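Local coordinates for protein 3,4-dihydroxy-2-butanone 4-phosphate synthase (Candida albicans, PDB 2RIU) that catalyses the conversion of D-ribulose 5-phosphate to formate and 3,4-dihydroxy-2-butanone 4-phosphate, probably with magnesium or manganese as cofactor, at residues 35-40 / 161-166. Numbering follows the deposited sequence.
Sequences LIMAAE and AGVICE. With 5RP (ribulose-5-phosphate), chain B.
L35 and C165, then M37 and V163, form successive hydrogen-bonded pairs of an antiparallel ladder, each joined by two backbone bonds; the tightest, such as L35 N to C165 O, measure 2.9 Å. Between them I36 faces I164 as a non-hydrogen-bonded pair, where the alpha carbons come closer and add CA-H...O contacts, I164 CA lying 3.2 Å from L35 O. Farther along, A39 N donates to A161 O at 3.2 Å; the bond is straight at hydrogen (167°), but the donor stands above the carbonyl plane. Water 1 accepts from E40 N and lies within hydrogen-bonding distance of A161 O and E40 OE2.

Apolar contacts divide between the two faces. Beta-branched I36, I164 and V163 suit the extended backbone. On one face, I36 and I164 lie alongside each other, pointing the same way, and I36 CG1 presses on I164 CG2 at a tight 3.5 Å. I164 CG1 sits between backbone N and carbonyl carbon (chi1 69°), which leaves CG2 for I36 and lets CD1 reach ribulose-5-phosphate, 3.3 Å from its O13. One branched side chain thus serves both core and substrate pocket, where D34 and H145 bind the ligand and E166 lies close to ligand C5. On the other face, M37 CG meets V163 CG1 at 3.6 Å, while the flexible thioether chain bends away at chi3. Small residues suit the far end: the methyls of A39 and A161 touch at 3.7 Å, and G162, without a side chain, faces A38 as a non-hydrogen-bonded pair.

In the mixed sheet, strand 34-38 lies between 162-166 and 21-24. Strand 59-63 hydrogen-bonds to the other edge of 162-166, C59 to I164 and P61 to G162. Helix 44-52 covers L35, M37 and C165, and helix 103-114 packs on A39 and V163.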
# COMPACT_ATOMS: atom_id res chain seq x y z
N LEU A 35 4.66 -8.93 -9.26
CA LEU A 35 5.14 -8.18 -10.42
C LEU A 35 6.41 -7.44 -10.02
O LEU A 35 6.45 -6.82 -8.95
CB LEU A 35 4.09 -7.18 -10.89
CG LEU A 35 2.90 -7.73 -11.67
CD1 LEU A 35 1.85 -6.64 -11.85
CD2 LEU A 35 3.35 -8.29 -13.03
N ILE A 36 7.45 -7.52 -10.86
CA ILE A 36 8.71 -6.81 -10.61
C ILE A 36 9.17 -6.13 -11.90
O ILE A 36 9.15 -6.74 -12.96
CB ILE A 36 9.83 -7.78 -10.13
CG1 ILE A 36 9.38 -8.59 -8.91
CG2 ILE A 36 11.15 -7.02 -9.87
CD1 ILE A 36 10.47 -9.42 -8.24
N MET A 37 9.58 -4.87 -11.81
CA MET A 37 10.23 -4.22 -12.96
C MET A 37 11.32 -3.28 -12.50
O MET A 37 11.47 -3.02 -11.30
CB MET A 37 9.22 -3.51 -13.86
CG MET A 37 8.62 -2.22 -13.28
SD MET A 37 7.77 -1.27 -14.57
CE MET A 37 9.18 -0.68 -15.51
N ALA A 38 12.09 -2.76 -13.46
CA ALA A 38 13.19 -1.86 -13.13
C ALA A 38 12.66 -0.54 -12.57
O ALA A 38 11.76 0.06 -13.16
CB ALA A 38 14.07 -1.62 -14.34
N ALA A 39 13.22 -0.10 -11.44
CA ALA A 39 12.76 1.13 -10.81
C ALA A 39 12.89 2.33 -11.73
O ALA A 39 12.00 3.17 -11.79
CB ALA A 39 13.52 1.38 -9.49
N GLU A 40 14.00 2.41 -12.48
CA GLU A 40 14.25 3.59 -13.32
C GLU A 40 13.33 3.69 -14.53
O GLU A 40 13.22 4.75 -15.15
CB GLU A 40 15.72 3.65 -13.76
CG GLU A 40 16.13 2.54 -14.71
CD GLU A 40 17.62 2.38 -14.76
OE1 GLU A 40 18.25 2.99 -15.66
OE2 GLU A 40 18.17 1.69 -13.87
N ALA A 161 18.16 -1.14 -8.53
CA ALA A 161 16.90 -0.72 -7.93
C ALA A 161 15.76 -1.34 -8.72
O ALA A 161 15.77 -1.33 -9.95
CB ALA A 161 16.78 0.80 -7.95
N GLY A 162 14.78 -1.86 -8.00
CA GLY A 162 13.60 -2.46 -8.63
C GLY A 162 12.35 -1.96 -7.95
O GLY A 162 12.43 -1.20 -6.98
N VAL A 163 11.19 -2.39 -8.45
CA VAL A 163 9.91 -2.03 -7.84
C VAL A 163 8.99 -3.24 -7.93
O VAL A 163 8.93 -3.90 -8.97
CB VAL A 163 9.30 -0.74 -8.46
CG1 VAL A 163 9.14 -0.86 -9.98
CG2 VAL A 163 7.97 -0.35 -7.79
N ILE A 164 8.30 -3.54 -6.83
CA ILE A 164 7.60 -4.82 -6.68
C ILE A 164 6.25 -4.67 -5.98
O ILE A 164 6.06 -3.76 -5.18
CB ILE A 164 8.45 -5.86 -5.90
CG1 ILE A 164 8.60 -5.48 -4.42
CG2 ILE A 164 9.83 -6.05 -6.55
CD1 ILE A 164 9.44 -6.48 -3.60
N CYS A 165 5.33 -5.59 -6.29
CA CYS A 165 4.09 -5.70 -5.52
C CYS A 165 3.44 -7.04 -5.81
O CYS A 165 3.65 -7.62 -6.87
CB CYS A 165 3.12 -4.55 -5.83
SG CYS A 165 2.02 -4.19 -4.44
N GLU A 166 2.65 -7.52 -4.85
CA GLU A 166 2.03 -8.85 -4.91
C GLU A 166 0.75 -8.86 -5.73
O GLU A 166 -0.15 -8.06 -5.48
CB GLU A 166 1.67 -9.32 -3.50
CG GLU A 166 2.80 -9.33 -2.50
CD GLU A 166 2.90 -8.06 -1.66
OE1 GLU A 166 2.35 -7.00 -2.05
OE2 GLU A 166 3.54 -8.14 -0.59
C2 5RP B . 6.95 -11.02 0.13
C3 5RP B . 7.08 -10.00 -0.98
C5 5RP B . 6.97 -8.52 -0.71
O13 5RP B . 6.95 -7.83 -1.97
C6 5RP B . 8.09 -7.95 0.17
O14 5RP B . 7.93 -6.53 0.22
C7 5RP B . 9.52 -8.24 -0.29
O8 5RP B . 9.73 -9.65 -0.33
P9 5RP B . 10.96 -10.38 0.40
O12 5RP B . 10.71 -10.23 1.88
O11 5RP B . 12.22 -9.69 -0.07
O10 5RP B . 10.79 -11.77 -0.15
O4 5RP B . 7.25 -10.39 -2.12
O1 5RP B . 6.21 -12.14 -0.39
O HOH W 1 16.35 0.65 -12.03